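CalU16 (Micromonospora echinospora, PDB 4FPW) probably confers self-resistance to an enediyne antibiotic in its producing organism by self-sacrifice, as a member of the AHA1 family. Local coordinates at residues 7-12 and 24-29; 61-66 and 82-87; 90-95 and 118-123; 97-102 and 110-115. One frame throughout, in Å; residues are numbered along the deposited sequence.

Contact 1. Residues 7-12 and 24-29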
loop_
_atom_site.group_PDB
_atom_site.type_symbol
_atom_site.label_atom_id
_atom_site.label_comp_id
_atom_site.label_asym_id
_atom_site.label_seq_id
_atom_site.Cartn_x
_atom_site.Cartn_y
_atom_site.Cartn_z
ATOM N N GLU A 7 9.912 -6.796 -5.577
ATOM C CA GLU A 7 9.312 -7.669 -6.573
ATOM C C GLU A 7 7.862 -7.247 -6.715
ATOM O O GLU A 7 7.090 -7.300 -5.745
ATOM C CB GLU A 7 9.358 -9.124 -6.096
ATOM C CG GLU A 7 8.737 -10.136 -7.051
ATOM C CD GLU A 7 8.776 -11.550 -6.491
ATOM O OE1 GLU A 7 7.948 -11.855 -5.607
ATOM O OE2 GLU A 7 9.633 -12.365 -6.925
ATOM N N ARG A 8 7.504 -6.833 -7.923
ATOM C CA ARG A 8 6.151 -6.443 -8.251
ATOM C C ARG A 8 5.395 -7.617 -8.820
ATOM O O ARG A 8 5.980 -8.496 -9.456
ATOM C CB ARG A 8 6.159 -5.355 -9.311
ATOM C CG ARG A 8 6.807 -4.055 -8.885
ATOM C CD ARG A 8 6.859 -3.090 -10.060
ATOM N NE ARG A 8 7.924 -2.121 -9.854
ATOM C CZ ARG A 8 9.078 -2.092 -10.515
ATOM N NH1 ARG A 8 9.335 -2.953 -11.485
ATOM N NH2 ARG A 8 9.977 -1.164 -10.216
ATOM N N ALA A 9 4.075 -7.592 -8.633
ATOM C CA ALA A 9 3.204 -8.633 -9.163
ATOM C C ALA A 9 1.733 -8.186 -9.284
ATOM O O ALA A 9 1.354 -7.054 -8.927
ATOM C CB ALA A 9 3.318 -9.882 -8.311
ATOM N N LEU A 10 0.927 -9.101 -9.819
ATOM C CA LEU A 10 -0.484 -8.893 -10.049
ATOM C C LEU A 10 -1.261 -10.034 -9.438
ATOM O O LEU A 10 -0.897 -11.187 -9.591
ATOM C CB LEU A 10 -0.774 -8.800 -11.548
ATOM C CG LEU A 10 -0.069 -7.622 -12.231
ATOM C CD1 LEU A 10 -0.327 -7.663 -13.730
ATOM C CD2 LEU A 10 -0.525 -6.293 -11.648
ATOM N N GLY A 11 -2.322 -9.686 -8.719
ATOM C CA GLY A 11 -3.262 -10.654 -8.185
ATOM C C GLY A 11 -4.679 -10.414 -8.687
ATOM O O GLY A 11 -4.903 -9.755 -9.712
ATOM N N ARG A 12 -5.632 -10.980 -7.951
ATOM C CA ARG A 12 -7.045 -10.956 -8.319
ATOM C C ARG A 12 -7.892 -11.012 -7.060
ATOM O O ARG A 12 -7.612 -11.808 -6.150
ATOM C CB ARG A 12 -7.394 -12.145 -9.221
ATOM C CG ARG A 12 -7.127 -11.920 -10.707
ATOM C CD ARG A 12 -7.447 -13.166 -11.534
ATOM N NE ARG A 12 -6.908 -13.125 -12.903
ATOM C CZ ARG A 12 -7.337 -12.317 -13.876
ATOM N NH1 ARG A 12 -8.315 -11.431 -13.668
ATOM N NH2 ARG A 12 -6.777 -12.387 -15.078
ATOM N N ILE A 24 0.711 -5.905 -6.398
ATOM C CA ILE A 24 1.313 -6.573 -5.251
ATOM C C ILE A 24 2.789 -6.210 -5.184
ATOM O O ILE A 24 3.541 -6.477 -6.119
ATOM C CB ILE A 24 1.136 -8.101 -5.327
ATOM C CG1 ILE A 24 -0.330 -8.482 -5.088
ATOM C CG2 ILE A 24 1.990 -8.790 -4.273
ATOM C CD1 ILE A 24 -0.681 -9.899 -5.502
ATOM N N ILE A 25 3.187 -5.606 -4.069
ATOM C CA ILE A 25 4.528 -5.119 -3.878
ATOM C C ILE A 25 5.118 -5.892 -2.728
ATOM O O ILE A 25 4.496 -5.978 -1.664
ATOM C CB ILE A 25 4.519 -3.625 -3.564
ATOM C CG1 ILE A 25 4.239 -2.845 -4.844
ATOM C CG2 ILE A 25 5.843 -3.165 -2.956
ATOM C CD1 ILE A 25 3.800 -1.424 -4.578
ATOM N N ARG A 26 6.306 -6.459 -2.960
ATOM C CA ARG A 26 7.004 -7.246 -1.961
ATOM C C ARG A 26 8.369 -6.650 -1.736
ATOM O O ARG A 26 9.132 -6.426 -2.684
ATOM C CB ARG A 26 7.163 -8.697 -2.411
ATOM C CG ARG A 26 5.878 -9.355 -2.919
ATOM C CD ARG A 26 6.052 -10.863 -3.000
ATOM N NE ARG A 26 4.792 -11.554 -3.276
ATOM C CZ ARG A 26 4.380 -11.985 -4.470
ATOM N NH1 ARG A 26 5.110 -11.820 -5.576
ATOM N NH2 ARG A 26 3.209 -12.604 -4.556
ATOM N N GLN A 27 8.663 -6.397 -0.469
ATOM C CA GLN A 27 9.897 -5.789 -0.050
ATOM C C GLN A 27 10.277 -6.386 1.274
ATOM O O GLN A 27 9.418 -6.620 2.139
ATOM C CB GLN A 27 9.721 -4.304 0.143
ATOM C CG GLN A 27 9.315 -3.554 -1.111
ATOM C CD GLN A 27 9.301 -2.067 -0.872
ATOM O OE1 GLN A 27 8.632 -1.594 0.044
ATOM N NE2 GLN A 27 10.034 -1.317 -1.691
ATOM N N ARG A 28 11.572 -6.629 1.431
ATOM C CA ARG A 28 12.069 -7.226 2.632
ATOM C C ARG A 28 12.733 -6.126 3.429
ATOM O O ARG A 28 13.426 -5.279 2.859
ATOM C CB ARG A 28 13.053 -8.334 2.292
ATOM C CG ARG A 28 12.962 -9.488 3.263
ATOM C CD ARG A 28 14.253 -10.266 3.341
ATOM N NE ARG A 28 14.559 -10.607 4.720
ATOM C CZ ARG A 28 15.696 -11.166 5.111
ATOM N NH1 ARG A 28 16.640 -11.456 4.214
ATOM N NH2 ARG A 28 15.894 -11.434 6.406
ATOM N N TYR A 29 12.498 -6.113 4.738
ATOM C CA TYR A 29 13.198 -5.180 5.607
ATOM C C TYR A 29 13.927 -5.902 6.705
ATOM O O TYR A 29 13.502 -6.951 7.194
ATOM C CB TYR A 29 12.263 -4.145 6.221
ATOM C CG TYR A 29 11.484 -3.370 5.191
ATOM C CD1 TYR A 29 12.042 -2.271 4.543
ATOM C CD2 TYR A 29 10.196 -3.746 4.855
ATOM C CE1 TYR A 29 11.332 -1.574 3.595
ATOM C CE2 TYR A 29 9.484 -3.059 3.908
ATOM C CZ TYR A 29 10.050 -1.976 3.282
ATOM O OH TYR A 29 9.293 -1.309 2.345
#
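Glu-7 to Ala-9 run antiparallel to Ile-24 to Arg-26, the axes of the two short segments 4.8 Å apart and their directions 149° from one another, in the hairpin of strands 7-15 and 20-29 that closes one end of the sheet. Glu-7 with Arg-26 and Ala-9 with Ile-24 are hydrogen-bonded pairs; Arg-8 with Ile-25, between them, is a non-hydrogen-bonded pair. Successive side chains point to opposite faces of the sheet. Ile-25, an apolar residue suited to burial, faces helices 118-138 and 161-177, and Arg-8 on the same face reaches a salt bridge with Glu-129.

The other face carries Glu-7, Ala-9, Ile-24 and Arg-26. CG of Glu-7 is anti to the backbone N (chi1 179°) and the chain stays extended beyond it, a shape that lets a long acidic residue reach across to its basic partner. The small Ala-9 places CB 4.1 Å from Ile-24 CB and 3.8 Å from Arg-26 NH1, while Ile-24 CD1 lies 3.6 Å from Gly-11 N, where glycine has no side chain to interfere. Across the pair, carboxylate and guanidinium planes are 82° apart, and Arg-26 NH1 meets Glu-7 OE1 from above the carboxylate plane at 2.8 Å, forming a salt bridge.

Contact 2. Residues 61-66 and 82-87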
loop_
_atom_site.group_PDB
_atom_site.type_symbol
_atom_site.label_atom_id
_atom_site.label_comp_id
_atom_site.label_asym_id
_atom_site.label_seq_id
_atom_site.Cartn_x
_atom_site.Cartn_y
_atom_site.Cartn_z
ATOM N N GLY A 61 -13.265 0.871 12.299
ATOM C CA GLY A 61 -13.156 2.321 12.344
ATOM C C GLY A 61 -12.833 2.872 10.977
ATOM O O GLY A 61 -13.006 2.185 9.964
ATOM N N ASN A 62 -12.353 4.112 10.925
ATOM C CA ASN A 62 -12.128 4.742 9.633
ATOM C C ASN A 62 -11.013 5.764 9.635
ATOM O O ASN A 62 -10.606 6.258 10.691
ATOM C CB ASN A 62 -13.423 5.382 9.123
ATOM C CG ASN A 62 -13.661 6.749 9.707
ATOM O OD1 ASN A 62 -13.821 6.907 10.927
ATOM N ND2 ASN A 62 -13.681 7.761 8.842
ATOM N N PHE A 63 -10.549 6.077 8.425
ATOM C CA PHE A 63 -9.346 6.882 8.215
ATOM C C PHE A 63 -9.544 7.895 7.085
ATOM O O PHE A 63 -10.222 7.600 6.099
ATOM C CB PHE A 63 -8.159 5.975 7.850
ATOM C CG PHE A 63 -8.145 5.546 6.411
ATOM C CD1 PHE A 63 -7.422 6.257 5.466
ATOM C CD2 PHE A 63 -8.859 4.441 6.000
ATOM C CE1 PHE A 63 -7.404 5.877 4.133
ATOM C CE2 PHE A 63 -8.856 4.054 4.668
ATOM C CZ PHE A 63 -8.130 4.773 3.726
ATOM N N ALA A 64 -8.935 9.071 7.239
ATOM C CA ALA A 64 -8.751 10.023 6.139
ATOM C C ALA A 64 -7.333 10.510 6.165
ATOM O O ALA A 64 -6.760 10.699 7.231
ATOM C CB ALA A 64 -9.694 11.207 6.260
ATOM N N LEU A 65 -6.779 10.707 4.975
ATOM C CA LEU A 65 -5.438 11.211 4.802
ATOM C C LEU A 65 -5.588 12.590 4.161
ATOM O O LEU A 65 -6.446 12.804 3.300
ATOM C CB LEU A 65 -4.636 10.241 3.934
ATOM C CG LEU A 65 -4.907 8.784 4.378
ATOM C CD1 LEU A 65 -4.474 7.773 3.336
ATOM C CD2 LEU A 65 -4.243 8.479 5.704
ATOM N N GLN A 66 -4.773 13.530 4.615
ATOM C CA GLN A 66 -4.896 14.909 4.203
ATOM C C GLN A 66 -4.616 15.127 2.718
ATOM O O GLN A 66 -3.499 15.496 2.323
ATOM C CB GLN A 66 -3.936 15.760 5.028
ATOM C CG GLN A 66 -4.116 17.254 4.825
ATOM C CD GLN A 66 -5.451 17.755 5.363
ATOM O OE1 GLN A 66 -5.971 17.245 6.370
ATOM N NE2 GLN A 66 -6.007 18.770 4.706
ATOM N N LEU A 82 -3.593 -6.099 7.659
ATOM C CA LEU A 82 -4.259 -4.818 7.695
ATOM C C LEU A 82 -4.990 -4.737 6.377
ATOM O O LEU A 82 -4.348 -4.859 5.325
ATOM C CB LEU A 82 -3.209 -3.693 7.797
ATOM C CG LEU A 82 -3.497 -2.311 8.421
ATOM C CD1 LEU A 82 -3.472 -1.195 7.388
ATOM C CD2 LEU A 82 -4.796 -2.284 9.221
ATOM N N THR A 83 -6.323 -4.625 6.434
ATOM C CA THR A 83 -7.126 -4.349 5.252
ATOM C C THR A 83 -7.996 -3.109 5.497
ATOM O O THR A 83 -8.562 -2.915 6.574
ATOM C CB THR A 83 -8.023 -5.532 4.861
ATOM O OG1 THR A 83 -7.271 -6.747 4.924
ATOM C CG2 THR A 83 -8.590 -5.343 3.437
ATOM N N ILE A 84 -8.086 -2.276 4.473
ATOM C CA ILE A 84 -8.843 -1.060 4.531
ATOM C C ILE A 84 -9.474 -0.798 3.171
ATOM O O ILE A 84 -8.939 -1.246 2.142
ATOM C CB ILE A 84 -7.954 0.141 4.887
ATOM C CG1 ILE A 84 -6.786 0.293 3.897
ATOM C CG2 ILE A 84 -7.439 0.008 6.295
ATOM C CD1 ILE A 84 -6.361 1.730 3.716
ATOM N N SER A 85 -10.600 -0.083 3.172
ATOM C CA SER A 85 -11.237 0.358 1.925
ATOM C C SER A 85 -10.530 1.614 1.501
ATOM O O SER A 85 -9.779 2.191 2.267
ATOM C CB SER A 85 -12.746 0.652 2.100
ATOM O OG SER A 85 -12.977 1.846 2.848
ATOM N N TRP A 86 -10.785 2.048 0.283
ATOM C CA TRP A 86 -10.014 3.126 -0.290
ATOM C C TRP A 86 -10.900 3.938 -1.245
ATOM O O TRP A 86 -11.127 3.535 -2.400
ATOM C CB TRP A 86 -8.804 2.533 -1.007
ATOM C CG TRP A 86 -7.773 3.516 -1.361
ATOM C CD1 TRP A 86 -7.665 4.203 -2.529
ATOM C CD2 TRP A 86 -6.687 3.935 -0.540
ATOM N NE1 TRP A 86 -6.580 5.051 -2.485
ATOM C CE2 TRP A 86 -5.958 4.897 -1.274
ATOM C CE3 TRP A 86 -6.258 3.593 0.754
ATOM C CZ2 TRP A 86 -4.825 5.514 -0.767
ATOM C CZ3 TRP A 86 -5.123 4.192 1.253
ATOM C CH2 TRP A 86 -4.411 5.145 0.492
ATOM N N VAL A 87 -11.413 5.072 -0.751
ATOM C CA VAL A 87 -12.332 5.895 -1.546
ATOM C C VAL A 87 -11.651 7.191 -2.017
ATOM O O VAL A 87 -10.983 7.864 -1.229
ATOM C CB VAL A 87 -13.727 6.120 -0.866
ATOM C CG1 VAL A 87 -13.787 5.632 0.582
ATOM C CG2 VAL A 87 -14.194 7.570 -0.988
#
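Phe-63 has CG between its backbone N and carbonyl carbon (chi1 80°), and its ring extends toward strand 81-86; Trp-86 has CG anti to the backbone N (chi1 -166°), and its indole comes to meet that ring. Phe-63 CZ lies 3.7 Å from Trp-86 CE3. The Phe-63 ring and the six-membered ring of Trp-86 are inclined by 36°, their centroids 5.7 Å apart, an oblique aromatic pairing.

Ile-84 puts CD1 3.5 Å from Phe-63 CZ, its side chain crossing that of Phe-63 at about a right angle. The carbonyl oxygen of Ser-85 comes to the ring's edge, in plane, 3.2 Å from Phe-63 CE2, where the slightly positive aromatic hydrogens suit an oxygen. The apolar Leu-65 side chain crosses Trp-86 at about a right angle, its CD1 3.9 Å from Trp-86 CH2.

No hydrogen bond links the two segments, whose strand axes come no closer than 8.4 Å, because strand 70-77 lies between them in the sheet. Trp-86 also meets His-113 edge-to-face and contacts Trp-128 of helix 118-138. Such apolar packing across an intervening strand is consistent with the concave inner side of a curved antiparallel sheet wrapped about a long helix, the Bet v 1-like fold.

Contact 3. Residues 90-95 and 118-123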
loop_
_atom_site.group_PDB
_atom_site.type_symbol
_atom_site.label_atom_id
_atom_site.label_comp_id
_atom_site.label_asym_id
_atom_site.label_seq_id
_atom_site.Cartn_x
_atom_site.Cartn_y
_atom_site.Cartn_z
ATOM N N GLY A 90 -12.825 10.842 -8.095
ATOM C CA GLY A 90 -13.234 10.438 -9.442
ATOM C C GLY A 90 -13.152 8.937 -9.672
ATOM O O GLY A 90 -13.320 8.480 -10.801
ATOM N N LYS A 91 -12.935 8.173 -8.594
ATOM C CA LYS A 91 -12.479 6.797 -8.680
ATOM C C LYS A 91 -13.491 5.788 -8.152
ATOM O O LYS A 91 -14.271 6.118 -7.271
ATOM C CB LYS A 91 -11.185 6.642 -7.874
ATOM C CG LYS A 91 -10.005 7.450 -8.394
ATOM C CD LYS A 91 -9.535 6.911 -9.737
ATOM C CE LYS A 91 -8.209 7.512 -10.185
ATOM N NZ LYS A 91 -7.700 6.824 -11.419
ATOM N N PRO A 92 -13.453 4.542 -8.681
ATOM C CA PRO A 92 -14.198 3.448 -8.074
ATOM C C PRO A 92 -13.542 3.110 -6.768
ATOM O O PRO A 92 -12.427 3.539 -6.541
ATOM C CB PRO A 92 -14.045 2.298 -9.065
ATOM C CG PRO A 92 -12.797 2.600 -9.815
ATOM C CD PRO A 92 -12.698 4.096 -9.868
ATOM N N ASP A 93 -14.251 2.389 -5.911
ATOM C CA ASP A 93 -13.750 2.090 -4.584
ATOM C C ASP A 93 -12.767 0.950 -4.735
ATOM O O ASP A 93 -12.893 0.112 -5.628
ATOM C CB ASP A 93 -14.887 1.762 -3.593
ATOM C CG ASP A 93 -15.592 3.024 -3.049
ATOM O OD1 ASP A 93 -15.499 4.093 -3.693
ATOM O OD2 ASP A 93 -16.228 2.951 -1.966
ATOM N N SER A 94 -11.770 0.959 -3.869
ATOM C CA SER A 94 -10.637 0.048 -3.939
ATOM C C SER A 94 -10.463 -0.611 -2.595
ATOM O O SER A 94 -11.198 -0.323 -1.653
ATOM C CB SER A 94 -9.365 0.828 -4.260
ATOM O OG SER A 94 -9.391 1.422 -5.546
ATOM N N GLU A 95 -9.469 -1.485 -2.502
ATOM C CA GLU A 95 -9.159 -2.166 -1.249
ATOM C C GLU A 95 -7.665 -2.340 -1.218
ATOM O O GLU A 95 -7.053 -2.637 -2.241
ATOM C CB GLU A 95 -9.846 -3.519 -1.247
ATOM C CG GLU A 95 -10.180 -4.140 0.095
ATOM C CD GLU A 95 -11.186 -5.270 -0.090
ATOM O OE1 GLU A 95 -12.331 -4.962 -0.494
ATOM O OE2 GLU A 95 -10.836 -6.458 0.130
ATOM N N GLU A 118 -8.532 -0.593 -14.550
ATOM C CA GLU A 118 -7.241 -0.866 -15.190
ATOM C C GLU A 118 -6.280 0.321 -15.138
ATOM O O GLU A 118 -5.094 0.145 -14.903
ATOM C CB GLU A 118 -7.421 -1.266 -16.646
ATOM C CG GLU A 118 -6.103 -1.627 -17.325
ATOM C CD GLU A 118 -6.302 -2.506 -18.535
ATOM O OE1 GLU A 118 -5.830 -3.661 -18.523
ATOM O OE2 GLU A 118 -6.958 -2.045 -19.487
ATOM N N GLN A 119 -6.803 1.518 -15.379
ATOM C CA GLN A 119 -6.031 2.758 -15.290
ATOM C C GLN A 119 -5.464 2.943 -13.885
ATOM O O GLN A 119 -4.281 3.259 -13.710
ATOM C CB GLN A 119 -6.941 3.925 -15.636
ATOM C CG GLN A 119 -6.227 5.244 -15.843
ATOM C CD GLN A 119 -7.154 6.296 -16.404
ATOM O OE1 GLN A 119 -7.940 6.018 -17.308
ATOM N NE2 GLN A 119 -7.072 7.514 -15.871
HETATM N N MSE A 120 -6.316 2.711 -12.889
HETATM C CA MSE A 120 -5.924 2.824 -11.491
HETATM C C MSE A 120 -4.940 1.744 -10.998
HETATM O O MSE A 120 -4.389 1.873 -9.896
HETATM C CB MSE A 120 -7.179 2.770 -10.630
HETATM C CG MSE A 120 -7.033 3.316 -9.225
HETATM SE SE MSE A 120 -8.627 3.321 -8.407
HETATM C CE MSE A 120 -8.175 3.957 -6.790
ATOM N N LEU A 121 -4.724 0.664 -11.754
ATOM C CA LEU A 121 -3.752 -0.349 -11.295
ATOM C C LEU A 121 -2.376 0.291 -11.236
ATOM O O LEU A 121 -1.778 0.414 -10.167
ATOM C CB LEU A 121 -3.689 -1.573 -12.214
ATOM C CG LEU A 121 -4.568 -2.786 -11.927
ATOM C CD1 LEU A 121 -4.117 -3.926 -12.819
ATOM C CD2 LEU A 121 -4.518 -3.221 -10.487
ATOM N N VAL A 122 -1.906 0.718 -12.405
ATOM C CA VAL A 122 -0.622 1.373 -12.541
ATOM C C VAL A 122 -0.497 2.429 -11.445
ATOM O O VAL A 122 0.318 2.266 -10.522
ATOM C CB VAL A 122 -0.473 2.024 -13.927
ATOM C CG1 VAL A 122 0.908 2.647 -14.085
ATOM C CG2 VAL A 122 -0.720 1.002 -15.031
ATOM N N GLU A 123 -1.357 3.457 -11.522
ATOM C CA GLU A 123 -1.317 4.649 -10.652
ATOM C C GLU A 123 -1.072 4.380 -9.179
ATOM O O GLU A 123 -0.474 5.192 -8.468
ATOM C CB GLU A 123 -2.619 5.427 -10.779
ATOM C CG GLU A 123 -2.726 6.158 -12.103
ATOM C CD GLU A 123 -4.074 6.793 -12.342
ATOM O OE1 GLU A 123 -5.008 6.588 -11.526
ATOM O OE2 GLU A 123 -4.188 7.507 -13.360
#
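Lys-91 and Met-120, a selenomethionine in this crystal, bring the approach to strand 94-103 against the first turns of helix 118-138, in the Bet v 1-like fold where a long helix packs on the antiparallel sheet. Met-120 has CG anti to the backbone N (chi1 -161°), and the extended chain beyond it carries SE and CE toward 90-95. A long, unbranched apolar residue suits this task, since the CA atoms of Lys-91 and Met-120 are 8.2 Å apart. Its SE lies 3.9 Å from Lys-91 CD, the two side chains crossing obliquely, and 4.4 Å from Pro-92 CD, a more distant apolar contact from the rigid proline ring.

Ser-94, small enough for this buried spot, sets OG 3.1 Å from Met-120 CE, a close contact that is not a hydrogen bond. Ser-94 also touches His-113 and Thr-115 of strand 106-115, the latter touching Met-120 as well, which ties the helix start to the sheet.

Lys-91 meets the helix in two ways: its aliphatic portion passes beside the selenium, and its charged end goes on to the exposed Glu-123. The lysine chain bends at chi2 (-68°), then runs extended. Glu-123 is extended beyond CG, and its carboxylate receives the ammonium group through the syn lone pair of OE1, with Lys-91 NZ to Glu-123 OE1 at 2.7 Å in a salt bridge.

Contact 4. Residues 97-102 and 110-115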
loop_
_atom_site.group_PDB
_atom_site.type_symbol
_atom_site.label_atom_id
_atom_site.label_comp_id
_atom_site.label_asym_id
_atom_site.label_seq_id
_atom_site.Cartn_x
_atom_site.Cartn_y
_atom_site.Cartn_z
ATOM N N GLU A 97 -4.288 -3.943 1.204
ATOM C CA GLU A 97 -3.955 -4.889 2.256
ATOM C C GLU A 97 -2.477 -4.943 2.507
ATOM O O GLU A 97 -1.668 -4.937 1.576
ATOM C CB GLU A 97 -4.457 -6.293 1.928
ATOM C CG GLU A 97 -4.419 -7.235 3.117
ATOM C CD GLU A 97 -4.923 -8.616 2.779
ATOM O OE1 GLU A 97 -6.153 -8.813 2.701
ATOM O OE2 GLU A 97 -4.085 -9.513 2.579
ATOM N N LEU A 98 -2.130 -4.999 3.779
ATOM C CA LEU A 98 -0.763 -5.147 4.161
ATOM C C LEU A 98 -0.631 -6.434 4.936
ATOM O O LEU A 98 -1.367 -6.637 5.896
ATOM C CB LEU A 98 -0.334 -3.982 5.031
ATOM C CG LEU A 98 1.150 -4.036 5.405
ATOM C CD1 LEU A 98 1.973 -3.325 4.344
ATOM C CD2 LEU A 98 1.369 -3.419 6.775
ATOM N N ARG A 99 0.301 -7.288 4.504
ATOM C CA ARG A 99 0.728 -8.468 5.251
ATOM C C ARG A 99 2.220 -8.363 5.545
ATOM O O ARG A 99 3.026 -8.156 4.635
ATOM C CB ARG A 99 0.486 -9.749 4.457
ATOM C CG ARG A 99 -0.903 -9.863 3.872
ATOM C CD ARG A 99 -0.990 -10.973 2.834
ATOM N NE ARG A 99 -1.874 -10.555 1.751
ATOM C CZ ARG A 99 -1.493 -10.117 0.552
ATOM N NH1 ARG A 99 -0.212 -10.072 0.208
ATOM N NH2 ARG A 99 -2.422 -9.749 -0.330
ATOM N N LEU A 100 2.568 -8.503 6.820
ATOM C CA LEU A 100 3.942 -8.603 7.263
ATOM C C LEU A 100 4.183 -10.030 7.737
ATOM O O LEU A 100 3.425 -10.542 8.572
ATOM C CB LEU A 100 4.204 -7.641 8.418
ATOM C CG LEU A 100 3.833 -6.178 8.210
ATOM C CD1 LEU A 100 4.191 -5.353 9.433
ATOM C CD2 LEU A 100 4.507 -5.612 6.970
ATOM N N SER A 101 5.226 -10.669 7.208
ATOM C CA SER A 101 5.627 -12.003 7.656
ATOM C C SER A 101 7.071 -11.979 8.115
ATOM O O SER A 101 7.891 -11.228 7.575
ATOM C CB SER A 101 5.459 -13.036 6.533
ATOM O OG SER A 101 5.766 -12.485 5.255
ATOM N N GLU A 102 7.375 -12.794 9.119
ATOM C CA GLU A 102 8.743 -12.954 9.562
ATOM C C GLU A 102 9.514 -13.743 8.517
ATOM O O GLU A 102 9.035 -14.752 7.993
ATOM C CB GLU A 102 8.826 -13.710 10.886
ATOM C CG GLU A 102 8.233 -13.000 12.088
ATOM C CD GLU A 102 8.441 -13.804 13.360
ATOM O OE1 GLU A 102 9.611 -14.124 13.675
ATOM O OE2 GLU A 102 7.440 -14.139 14.036
ATOM N N GLU A 110 4.235 -7.150 2.416
ATOM C CA GLU A 110 3.468 -7.305 1.188
ATOM C C GLU A 110 2.314 -6.322 1.182
ATOM O O GLU A 110 1.487 -6.312 2.097
ATOM C CB GLU A 110 2.940 -8.741 1.011
ATOM C CG GLU A 110 4.032 -9.725 0.600
ATOM C CD GLU A 110 3.527 -11.052 0.055
ATOM O OE1 GLU A 110 4.193 -12.075 0.346
ATOM O OE2 GLU A 110 2.511 -11.070 -0.683
ATOM N N LEU A 111 2.266 -5.493 0.148
ATOM C CA LEU A 111 1.219 -4.516 0.029
ATOM C C LEU A 111 0.488 -4.682 -1.274
ATOM O O LEU A 111 1.078 -4.495 -2.347
ATOM C CB LEU A 111 1.748 -3.098 0.147
ATOM C CG LEU A 111 0.601 -2.085 0.285
ATOM C CD1 LEU A 111 1.008 -1.003 1.261
ATOM C CD2 LEU A 111 0.206 -1.465 -1.045
ATOM N N GLU A 112 -0.809 -5.006 -1.157
ATOM C CA GLU A 112 -1.666 -5.282 -2.297
ATOM C C GLU A 112 -2.845 -4.337 -2.307
ATOM O O GLU A 112 -3.624 -4.282 -1.351
ATOM C CB GLU A 112 -2.187 -6.724 -2.260
ATOM C CG GLU A 112 -3.127 -7.038 -3.420
ATOM C CD GLU A 112 -3.515 -8.496 -3.534
ATOM O OE1 GLU A 112 -3.199 -9.308 -2.633
ATOM O OE2 GLU A 112 -4.134 -8.829 -4.558
ATOM N N HIS A 113 -2.964 -3.614 -3.407
ATOM C CA HIS A 113 -4.061 -2.708 -3.656
ATOM C C HIS A 113 -4.818 -3.280 -4.840
ATOM O O HIS A 113 -4.255 -3.462 -5.922
ATOM C CB HIS A 113 -3.515 -1.330 -4.000
ATOM C CG HIS A 113 -4.536 -0.233 -3.971
ATOM N ND1 HIS A 113 -4.227 1.046 -3.565
ATOM C CD2 HIS A 113 -5.848 -0.209 -4.302
ATOM C CE1 HIS A 113 -5.291 1.815 -3.662
ATOM N NE2 HIS A 113 -6.289 1.077 -4.101
ATOM N N ALA A 114 -6.092 -3.588 -4.610
ATOM C CA ALA A 114 -6.964 -4.148 -5.622
ATOM C C ALA A 114 -7.957 -3.085 -6.052
ATOM O O ALA A 114 -8.457 -2.321 -5.218
ATOM C CB ALA A 114 -7.698 -5.358 -5.069
ATOM N N THR A 115 -8.241 -3.060 -7.353
ATOM C CA THR A 115 -9.153 -2.104 -7.953
ATOM C C THR A 115 -9.617 -2.593 -9.314
ATOM O O THR A 115 -8.832 -3.161 -10.071
ATOM C CB THR A 115 -8.489 -0.750 -8.185
ATOM O OG1 THR A 115 -9.292 0.008 -9.101
ATOM C CG2 THR A 115 -7.076 -0.914 -8.773
#
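Glu-97, Arg-99, Glu-110 and Glu-112 form a salt-bridge network on one sheet face, where arginine suits because its guanidinium offers three carboxylates a nitrogen each. NH1 of Arg-99 forms a salt bridge with OE2 of Glu-110 at 3.0 Å, and NH2 is paired with OE1 of Glu-112 at a very short distance that is doubtful. Both oxygens come to the guanidinium edge near its plane, although the carboxylates are turned steeply against it, by 82° for Glu-110 and 73° for Glu-112. Within its own strand, Arg-99 NE reaches Glu-97 OE2 at 2.6 Å, tilted from the guanidinium plane. The arginine chain bends at chi3 (-143°), which sets the position of NE, whereas Glu-97 and Glu-112 extend straight out beyond CG.

Underneath is the hairpin of strands 94-103 and 106-115. Glu-97 with Glu-112 and Arg-99 with Glu-110 are hydrogen-bonded pairs, the first including Glu-112 N to Glu-97 O at 2.9 Å and the second Arg-99 N to Glu-110 O, also 2.9 Å. Between them Leu-98 and Leu-111 form a non-hydrogen-bonded pair on the other face, their CD1 atoms 4.0 Å apart; branched apolar residues suit this buried side, where Leu-98 touches helix 33-41 and Leu-111 touches Trp-128 of helix 118-138.

Arg-99 is a basic partner of Glu-112, while Glu-97 has Arg-99 and, through OE1, salt bridges to Arg-81 and Arg-13. These positive charges would probably favour the ionised forms of the two buried acids and offset the repulsion between neighbouring carboxylates.

All four contacts reach one antiparallel sheet. Contact 1 comes first along the chain, at the end formed by strand 7-15; contact 2 follows, and contact 4 nests inside the loop closed by contact 3. Contacts 1 and 4, centres about 8 Å apart, meet at neighbouring strands 20-29 and 106-115, where the backbones of Ile-25 and Leu-111 are hydrogen-bonded. Contacts 1 and 2 lie on opposite sides of the chain's centre, about 20 Å between centres. Strand 94-103 is used by contacts 3 and 4 and adjoins strand 81-86 of contact 2. Contact 3 alone has a helical segment, but contacts 1 and 4 also touch helix 118-138. Together they tie sheet to helix, consistent with the Bet v 1-like fold.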